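Local coordinates for acyl-CoA hydrolase (Bacillus halodurans, PDB 1VPM), which binds coenzyme A and probably hydrolyses long-chain fatty acyl-CoA thioesters, at residues D51-L56 against L86-F91; L56-M59 against A65-T68; P139-Q144 against R150-A155. One frame throughout, in Å; residues are numbered along the deposited sequence. Where two conformers were deposited one is given.

Contact 1: residues D51-L56 against L86-F91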
loop_
_atom_site.group_PDB
_atom_site.type_symbol
_atom_site.label_atom_id
_atom_site.label_comp_id
_atom_site.label_asym_id
_atom_site.label_seq_id
_atom_site.Cartn_x
_atom_site.Cartn_y
_atom_site.Cartn_z
ATOM N N ASP A 51 -2.181 -17.015 3.303
ATOM C CA ASP A 51 -2.028 -17.427 1.896
ATOM C C ASP A 51 -0.647 -17.056 1.378
ATOM O O ASP A 51 -0.069 -17.821 0.615
ATOM C CB ASP A 51 -3.064 -16.763 1.024
ATOM C CG ASP A 51 -3.067 -17.316 -0.378
ATOM O OD1 ASP A 51 -3.574 -18.478 -0.484
ATOM O OD2 ASP A 51 -2.606 -16.620 -1.330
ATOM N N GLU A 52 -0.094 -15.919 1.779
ATOM C CA GLU A 52 1.232 -15.486 1.325
ATOM C C GLU A 52 2.253 -16.518 1.715
ATOM O O GLU A 52 3.110 -16.917 0.895
ATOM C CB GLU A 52 1.580 -14.116 1.945
ATOM C CG GLU A 52 2.807 -13.474 1.418
ATOM C CD GLU A 52 3.128 -12.137 2.094
ATOM O OE1 GLU A 52 2.182 -11.375 2.438
ATOM O OE2 GLU A 52 4.331 -11.899 2.277
ATOM N N ILE A 53 2.199 -16.952 2.969
ATOM C CA ILE A 53 3.213 -17.899 3.455
ATOM C C ILE A 53 2.941 -19.261 2.806
ATOM O O ILE A 53 3.858 -20.001 2.490
ATOM C CB ILE A 53 3.335 -17.938 4.975
ATOM C CG1 ILE A 53 4.639 -18.637 5.400
ATOM C CG2 ILE A 53 2.226 -18.521 5.629
ATOM C CD1 ILE A 53 5.002 -18.446 6.815
ATOM N N ALA A 54 1.696 -19.597 2.571
ATOM C CA ALA A 54 1.406 -20.857 1.916
ATOM C C ALA A 54 1.916 -20.934 0.495
ATOM O O ALA A 54 2.373 -21.994 0.061
ATOM C CB ALA A 54 -0.075 -21.163 1.985
ATOM N N ALA A 55 1.776 -19.849 -0.241
ATOM C CA ALA A 55 2.277 -19.722 -1.612
ATOM C C ALA A 55 3.785 -19.884 -1.610
ATOM O O ALA A 55 4.323 -20.609 -2.448
ATOM C CB ALA A 55 1.907 -18.409 -2.196
ATOM N N LEU A 56 4.481 -19.191 -0.699
ATOM C CA LEU A 56 5.924 -19.337 -0.606
ATOM C C LEU A 56 6.360 -20.766 -0.324
ATOM O O LEU A 56 7.274 -21.297 -0.983
ATOM C CB LEU A 56 6.511 -18.362 0.438
ATOM C CG LEU A 56 6.618 -16.881 0.076
ATOM C CD1 LEU A 56 6.766 -16.065 1.327
ATOM C CD2 LEU A 56 7.793 -16.646 -0.877
ATOM N N LEU A 86 2.952 -10.546 14.400
ATOM C CA LEU A 86 2.398 -11.809 14.003
ATOM C C LEU A 86 3.485 -12.672 13.439
ATOM O O LEU A 86 4.222 -12.234 12.573
ATOM C CB LEU A 86 1.350 -11.638 12.923
ATOM C CG LEU A 86 -0.060 -11.185 13.192
ATOM C CD1 LEU A 86 -0.815 -11.229 11.828
ATOM C CD2 LEU A 86 -0.756 -12.123 14.168
ATOM N N GLU A 87 3.529 -13.919 13.888
ATOM C CA GLU A 87 4.508 -14.912 13.478
ATOM C C GLU A 87 3.740 -16.039 12.743
ATOM O O GLU A 87 2.873 -16.622 13.324
ATOM C CB GLU A 87 5.170 -15.509 14.704
ATOM C CG GLU A 87 5.731 -14.457 15.688
ATOM C CD GLU A 87 6.247 -15.077 17.028
ATOM O OE1 GLU A 87 5.899 -16.268 17.346
ATOM O OE2 GLU A 87 6.999 -14.346 17.734
ATOM N N LEU A 88 4.171 -16.341 11.541
ATOM C CA LEU A 88 3.559 -17.373 10.753
ATOM C C LEU A 88 4.595 -18.429 10.371
ATOM O O LEU A 88 5.772 -18.063 10.086
ATOM C CB LEU A 88 2.948 -16.778 9.475
ATOM C CG LEU A 88 1.803 -15.739 9.613
ATOM C CD1 LEU A 88 2.384 -14.331 9.437
ATOM C CD2 LEU A 88 0.752 -16.000 8.589
ATOM N N GLU A 89 4.123 -19.679 10.311
ATOM C CA GLU A 89 4.967 -20.785 9.857
ATOM C C GLU A 89 4.147 -21.722 9.010
ATOM O O GLU A 89 3.065 -22.094 9.414
ATOM C CB GLU A 89 5.547 -21.541 11.058
ATOM C CG GLU A 89 6.474 -22.687 10.665
ATOM C CD GLU A 89 6.943 -23.522 11.839
ATOM O OE1 GLU A 89 6.487 -23.355 12.988
ATOM O OE2 GLU A 89 7.817 -24.363 11.615
ATOM N N GLY A 90 4.680 -22.096 7.873
ATOM C CA GLY A 90 4.007 -22.962 6.945
ATOM C C GLY A 90 4.921 -24.104 6.512
ATOM O O GLY A 90 6.155 -23.919 6.449
ATOM N N PHE A 91 4.318 -25.240 6.248
ATOM C CA PHE A 91 5.003 -26.337 5.560
ATOM C C PHE A 91 4.047 -27.269 4.868
ATOM O O PHE A 91 2.882 -27.386 5.238
ATOM C CB PHE A 91 5.924 -27.092 6.519
ATOM C CG PHE A 91 5.298 -27.488 7.805
ATOM C CD1 PHE A 91 5.356 -26.653 8.915
ATOM C CD2 PHE A 91 4.738 -28.738 7.948
ATOM C CE1 PHE A 91 4.833 -27.061 10.122
ATOM C CE2 PHE A 91 4.221 -29.147 9.158
ATOM C CZ PHE A 91 4.291 -28.305 10.248
#

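Contact 2: residues L56-M59 against A65-T68. With COA (coenzyme A), chain D.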
loop_
_atom_site.group_PDB
_atom_site.type_symbol
_atom_site.label_atom_id
_atom_site.label_comp_id
_atom_site.label_asym_id
_atom_site.label_seq_id
_atom_site.Cartn_x
_atom_site.Cartn_y
_atom_site.Cartn_z
ATOM N N LEU A 56 4.481 -19.191 -0.699
ATOM C CA LEU A 56 5.924 -19.337 -0.606
ATOM C C LEU A 56 6.360 -20.766 -0.324
ATOM O O LEU A 56 7.274 -21.297 -0.983
ATOM C CB LEU A 56 6.511 -18.362 0.438
ATOM C CG LEU A 56 6.618 -16.881 0.076
ATOM C CD1 LEU A 56 6.766 -16.065 1.327
ATOM C CD2 LEU A 56 7.793 -16.646 -0.877
ATOM N N THR A 57 5.703 -21.365 0.636
ATOM C CA THR A 57 5.938 -22.759 0.999
ATOM C C THR A 57 5.779 -23.727 -0.187
ATOM O O THR A 57 6.631 -24.599 -0.463
ATOM C CB THR A 57 5.033 -23.112 2.165
ATOM O OG1 THR A 57 5.334 -22.202 3.271
ATOM C CG2 THR A 57 5.215 -24.556 2.603
ATOM N N ALA A 58 4.669 -23.574 -0.899
ATOM C CA ALA A 58 4.343 -24.459 -1.998
ATOM C C ALA A 58 5.295 -24.217 -3.174
ATOM O O ALA A 58 5.728 -25.147 -3.831
ATOM C CB ALA A 58 2.879 -24.223 -2.409
HETATM N N MSE A 59 5.676 -22.960 -3.404
HETATM C CA MSE A 59 6.636 -22.645 -4.465
HETATM C C MSE A 59 8.005 -23.279 -4.175
HETATM O O MSE A 59 8.678 -23.801 -5.081
HETATM C CB MSE A 59 6.751 -21.143 -4.680
HETATM C CG MSE A 59 5.471 -20.598 -5.268
HETATM SE SE MSE A 59 5.652 -18.598 -5.268
HETATM C CE MSE A 59 6.862 -18.528 -6.670
ATOM N N ALA A 65 5.397 -21.792 -10.178
ATOM C CA ALA A 65 4.252 -20.964 -9.808
ATOM C C ALA A 65 3.174 -21.846 -9.170
ATOM O O ALA A 65 3.081 -23.043 -9.459
ATOM C CB ALA A 65 3.673 -20.286 -11.044
ATOM N N VAL A 66 2.368 -21.244 -8.305
ATOM C CA VAL A 66 1.277 -21.962 -7.656
ATOM C C VAL A 66 0.021 -21.104 -7.623
ATOM O O VAL A 66 0.077 -19.884 -7.766
ATOM C CB VAL A 66 1.667 -22.428 -6.249
ATOM C CG1 VAL A 66 2.874 -23.277 -6.285
ATOM C CG2 VAL A 66 1.924 -21.207 -5.317
ATOM N N VAL A 67 -1.125 -21.754 -7.439
ATOM C CA VAL A 67 -2.377 -21.039 -7.217
ATOM C C VAL A 67 -3.057 -21.701 -6.025
ATOM O O VAL A 67 -2.806 -22.870 -5.737
ATOM C CB VAL A 67 -3.346 -21.100 -8.418
ATOM C CG1 VAL A 67 -2.731 -20.394 -9.627
ATOM C CG2 VAL A 67 -3.730 -22.500 -8.780
ATOM N N THR A 68 -3.873 -20.920 -5.321
ATOM C CA THR A 68 -4.592 -21.437 -4.171
ATOM C C THR A 68 -5.898 -22.083 -4.630
ATOM O O THR A 68 -6.749 -21.417 -5.207
ATOM C CB THR A 68 -4.901 -20.346 -3.191
ATOM O OG1 THR A 68 -3.670 -19.708 -2.804
ATOM C CG2 THR A 68 -5.628 -20.928 -1.942
HETATM N N1A COA D . -9.885 -27.917 -2.811
HETATM C C2A COA D . -8.856 -28.804 -2.677
HETATM N N3A COA D . -8.275 -29.366 -3.828
HETATM C C4A COA D . -8.732 -29.013 -5.064
HETATM C C5A COA D . -9.799 -28.109 -5.208
HETATM C C6A COA D . -10.392 -27.556 -4.069
HETATM N N6A COA D . -11.503 -26.808 -4.202
HETATM N N7A COA D . -10.053 -27.971 -6.546
HETATM C C8A COA D . -9.175 -28.754 -7.235
HETATM N N9A COA D . -8.368 -29.400 -6.332
HETATM C C1B COA D . -7.186 -30.177 -6.653
HETATM C C2B COA D . -7.577 -31.447 -7.375
HETATM O O2B COA D . -8.042 -32.411 -6.468
HETATM C C3B COA D . -6.265 -31.813 -8.049
HETATM O O3B COA D . -5.558 -32.618 -7.120
HETATM P P3B COA D . -4.478 -33.721 -7.525
HETATM O O7A COA D . -5.166 -35.023 -7.618
HETATM O O8A COA D . -3.396 -33.867 -6.533
HETATM O O9A COA D . -3.827 -33.248 -8.792
HETATM C C4B COA D . -5.631 -30.444 -8.335
HETATM O O4B COA D . -6.425 -29.497 -7.618
HETATM C C5B COA D . -5.654 -30.037 -9.812
HETATM O O5B COA D . -7.010 -30.064 -10.256
HETATM P P1A COA D . -7.505 -30.787 -11.640
HETATM O O1A COA D . -8.857 -31.424 -11.396
HETATM O O2A COA D . -6.457 -31.737 -12.182
HETATM O O3A COA D . -7.611 -29.607 -12.734
HETATM P P2A COA D . -8.518 -28.267 -12.676
HETATM O O4A COA D . -9.912 -28.614 -12.175
HETATM O O5A COA D . -8.440 -27.646 -14.061
HETATM O O6A COA D . -7.774 -27.255 -11.642
HETATM C CBP COA D . -7.946 -25.578 -9.948
HETATM C CCP COA D . -8.254 -27.026 -10.327
HETATM C CDP COA D . -8.007 -25.419 -8.425
HETATM C CEP COA D . -6.509 -25.288 -10.432
HETATM C CAP COA D . -8.975 -24.638 -10.641
HETATM O OAP COA D . -10.340 -24.898 -10.335
HETATM C C9P COA D . -8.630 -23.190 -10.348
HETATM O O9P COA D . -7.614 -22.614 -11.137
HETATM N N8P COA D . -9.241 -22.500 -9.372
HETATM C C7P COA D . -8.819 -21.126 -9.183
HETATM C C6P COA D . -7.505 -21.045 -8.399
HETATM C C5P COA D . -7.128 -19.601 -8.139
HETATM O O5P COA D . -6.859 -18.868 -9.113
HETATM N N4P COA D . -7.122 -19.177 -6.871
HETATM C C3P COA D . -6.712 -17.841 -6.529
HETATM C C2P COA D . -7.814 -16.816 -6.254
HETATM S S1P COA D . -9.301 -16.710 -7.338
#

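Contact 3: residues P139-Q144 against R150-A155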
loop_
_atom_site.group_PDB
_atom_site.type_symbol
_atom_site.label_atom_id
_atom_site.label_comp_id
_atom_site.label_asym_id
_atom_site.label_seq_id
_atom_site.Cartn_x
_atom_site.Cartn_y
_atom_site.Cartn_z
ATOM N N PRO A 139 6.510 -33.058 -6.530
ATOM C CA PRO A 139 7.162 -34.143 -5.814
ATOM C C PRO A 139 6.411 -34.490 -4.506
ATOM O O PRO A 139 5.622 -33.698 -3.964
ATOM C CB PRO A 139 8.556 -33.579 -5.542
ATOM C CG PRO A 139 8.444 -32.112 -5.657
ATOM C CD PRO A 139 7.252 -31.788 -6.441
ATOM N N GLN A 140 6.647 -35.677 -4.002
ATOM C CA GLN A 140 6.133 -36.010 -2.670
ATOM C C GLN A 140 6.925 -35.343 -1.569
ATOM O O GLN A 140 8.008 -34.849 -1.784
ATOM C CB GLN A 140 6.159 -37.504 -2.476
ATOM C CG GLN A 140 5.214 -38.220 -3.360
ATOM C CD GLN A 140 5.176 -39.716 -3.055
ATOM O OE1 GLN A 140 5.946 -40.227 -2.231
ATOM N NE2 GLN A 140 4.292 -40.424 -3.745
ATOM N N VAL A 141 6.350 -35.330 -0.380
ATOM C CA VAL A 141 6.987 -34.825 0.820
ATOM C C VAL A 141 7.320 -36.008 1.758
ATOM O O VAL A 141 6.625 -37.048 1.754
ATOM C CB VAL A 141 6.079 -33.760 1.487
ATOM C CG1 VAL A 141 4.887 -34.397 2.199
ATOM C CG2 VAL A 141 6.879 -32.891 2.384
ATOM N N GLU A 142 8.440 -35.876 2.467
ATOM C CA GLU A 142 8.948 -36.890 3.412
ATOM C C GLU A 142 8.782 -36.348 4.824
ATOM O O GLU A 142 9.533 -35.494 5.207
ATOM C CB GLU A 142 10.418 -37.211 3.161
ATOM C CG GLU A 142 10.952 -38.229 4.200
ATOM C CD GLU A 142 12.476 -38.438 4.167
ATOM O OE1 GLU A 142 13.133 -38.119 3.141
ATOM O OE2 GLU A 142 12.992 -38.931 5.195
ATOM N N PRO A 143 7.793 -36.815 5.601
ATOM C CA PRO A 143 7.654 -36.302 6.998
ATOM C C PRO A 143 8.788 -36.800 7.883
ATOM O O PRO A 143 9.259 -37.906 7.680
ATOM C CB PRO A 143 6.317 -36.868 7.458
ATOM C CG PRO A 143 6.048 -38.033 6.599
ATOM C CD PRO A 143 6.756 -37.806 5.273
ATOM N N GLN A 144 9.270 -35.978 8.800
ATOM C CA GLN A 144 10.379 -36.403 9.645
ATOM C C GLN A 144 10.107 -36.269 11.132
ATOM O O GLN A 144 10.359 -37.239 11.872
ATOM C CB GLN A 144 11.619 -35.643 9.277
ATOM C CG GLN A 144 12.066 -35.940 7.833
ATOM C CD GLN A 144 13.380 -35.296 7.444
ATOM O OE1 GLN A 144 14.268 -35.996 6.878
ATOM N NE2 GLN A 144 13.532 -33.983 7.694
ATOM N N ARG A 150 2.323 -37.349 11.825
ATOM C CA ARG A 150 0.903 -37.370 12.188
ATOM C C ARG A 150 0.050 -36.597 11.142
ATOM O O ARG A 150 -1.000 -37.079 10.723
ATOM C CB ARG A 150 0.692 -36.842 13.611
ATOM C CG ARG A 150 -0.729 -36.468 13.937
ATOM C CD ARG A 150 -0.939 -36.123 15.388
ATOM N NE ARG A 150 -0.141 -34.989 15.818
ATOM C CZ ARG A 150 -0.524 -33.719 15.694
ATOM N NH1 ARG A 150 -1.730 -33.387 15.200
ATOM N NH2 ARG A 150 0.266 -32.777 16.137
ATOM N N LEU A 151 0.507 -35.429 10.715
ATOM C CA LEU A 151 -0.206 -34.636 9.723
ATOM C C LEU A 151 -0.257 -35.371 8.378
ATOM O O LEU A 151 -1.271 -35.317 7.696
ATOM C CB LEU A 151 0.363 -33.252 9.608
ATOM C CG LEU A 151 0.210 -32.386 10.865
ATOM C CD1 LEU A 151 0.776 -30.978 10.697
ATOM C CD2 LEU A 151 -1.226 -32.312 11.329
ATOM N N TYR A 152 0.839 -36.003 7.979
ATOM C CA TYR A 152 0.869 -36.818 6.761
ATOM C C TYR A 152 -0.143 -37.978 6.842
ATOM O O TYR A 152 -0.887 -38.232 5.896
ATOM C CB TYR A 152 2.321 -37.233 6.485
ATOM C CG TYR A 152 2.562 -38.012 5.217
ATOM C CD1 TYR A 152 2.327 -39.351 5.183
ATOM C CD2 TYR A 152 3.048 -37.398 4.072
ATOM C CE1 TYR A 152 2.557 -40.083 4.046
ATOM C CE2 TYR A 152 3.303 -38.127 2.919
ATOM C CZ TYR A 152 3.035 -39.472 2.930
ATOM O OH TYR A 152 3.265 -40.219 1.828
ATOM N N GLU A 153 -0.174 -38.679 7.965
ATOM C CA GLU A 153 -1.054 -39.828 8.148
ATOM C C GLU A 153 -2.529 -39.431 8.030
ATOM O O GLU A 153 -3.375 -40.242 7.540
ATOM C CB GLU A 153 -0.845 -40.465 9.525
ATOM C CG GLU A 153 0.421 -41.306 9.658
ATOM N N THR A 154 -2.854 -38.228 8.480
ATOM C CA THR A 154 -4.227 -37.751 8.575
ATOM C C THR A 154 -4.674 -36.930 7.373
ATOM O O THR A 154 -5.841 -36.565 7.300
ATOM C CB THR A 154 -4.471 -36.950 9.888
ATOM O OG1 THR A 154 -3.480 -35.916 10.035
ATOM C CG2 THR A 154 -4.443 -37.941 11.086
ATOM N N ALA A 155 -3.778 -36.688 6.410
ATOM C CA ALA A 155 -4.058 -35.839 5.266
ATOM C C ALA A 155 -5.094 -36.497 4.311
ATOM O O ALA A 155 -5.986 -35.789 3.843
ATOM C CB ALA A 155 -2.805 -35.547 4.530
HETATM O O HOH W 1 6.479 -39.717 1.581
#

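Contact 1: residues D51-L56 against L86-F91
Ile53 and Leu88 meet where helix 43-62 lies against strand 85-95 of the antiparallel sheet. The tight part is one methyl group. CD1 of Ile53 rests 3.4 Å from Leu88 O, on the strand backbone. The same CD1 is 3.8 Å from Leu88 CB. It also lies 3.8 Å from Gly90 N. The side chain gets there because CG1 stands anti to the backbone N (chi1 -165°) and CD1 extends it further (chi2 166°). Gly90 has no side chain; a CB here would point at Ile53, so the isoleucine can lie close to the strand backbone. The contact is looser toward the leucine tip, where Ile53 CG2 and Leu88 CD2 are 4.2 Å apart. Val104 and Thr24 also touch Ile53, while Tyr49 and Ile50 of the helix pack on Leu88. The CB of Glu89 points away from the helix, and the residue is partly exposed. Its carboxylate forms salt bridges with Arg105 and Arg23. The two segment axes approach to 7.6 Å, with their N-to-C directions 36° apart. This one-sided apolar layer is characteristic of the hotdog fold, in which an antiparallel sheet wraps around a central helix.

Contact 2: residues L56-M59 against A65-T68
The C-terminal part of the central hotdog helix packs here on the strand that follows it, and that strand also lines the coenzyme A site. Val66 is the side chain that reaches back to the helix, and its two methyls share the work. CG2 lies 3.6 Å from CG of Met59, a selenomethionine in this crystal. CG1 sits 3.9 Å from the same Met59 CG and 4.0 Å from Ala58 CB. The valine fork therefore straddles Met59 CG, and one prong continues to the alanine methyl. CG1 of Val66 is anti to the carbonyl carbon (chi1 -57°), which sets both prongs against the helix. The contact is wholly apolar and buried. The polar contact with the ligand comes two residues along, at the backbone of Thr68. Thr68 O accepts a hydrogen bond of 2.8 Å from N4P of the pantetheine arm, with an N-H...O angle of 139°. Val67 CB packs 4.1 Å from C5P of the same arm. Ser99 and Thr98 also hydrogen-bond to coenzyme A, as do Asp75 and Phe76 of one neighbouring subunit. Within the chain, strand 65-75 is an outer strand and pairs with strand 116-129. Met126 of that strand and Met100 of strand 99-109 cover Ala58 and Val66, while Leu111 of a second neighbouring subunit packs on Met59.

Contact 3: residues P139-Q144 against R150-A155
An aromatic side chain of the C-terminal helix packs here against a short strand and the proline after it, on the periphery of the chain. Tyr152 carries the helix side. Pro143 covers one face of its ring in a CH-pi contact, with CG 4.2 Å from the ring centroid and 28° off the ring normal. The proline sits near the root of the ring, since its CG is 3.8 Å from Tyr152 CG. Val141 approaches differently. Its CG1 lies in the ring plane at the edge, 4.0 Å from Tyr152 CD2. Tyr152 CG is anti to the backbone N (chi1 -176°), which carries the ring out from the helix toward the strand. At the far end a water joins the two segments. It donates to Val141 O at 2.7 Å and is 3.3 Å from Tyr152 OH. A serine in place of Tyr152 would probably leave Pro143 without its ring face, open a gap beside Val141 and cost the water its phenolic partner. The helix has its own tie, as Thr154 OG1 donates to Arg150 O at 2.8 Å. Strand 140-142 runs parallel to strand 16-18. Val92 of strand 85-95 packs on Val141, and His94 of that strand meets the Tyr152 ring edge-to-face.

How the contacts relate
Contacts 1 and 2 are successive parts of one helix-on-sheet core. Both use helix 43-62 and share Leu56, and their centres are about 10 Å apart. Asp51 OD1 and Thr68 OG1 are 2.6 Å apart, a probable hydrogen bond between them. Contact 2 holds Thr68 of the coenzyme A pocket. Contact 1 stays deeper, with the Ile53 side chain about 10 Å from that of Thr68. Contact 3 is formed later in the chain, and its centre lies about 18 Å from that of contact 1. Phe91 CE2 and Leu151 CD1 still touch, at 4.2 Å. Contacts 2 and 3 do not touch, and their centres are about 17 Å apart. The side chain of Val141 in contact 3 is about 12 Å from a bound coenzyme A.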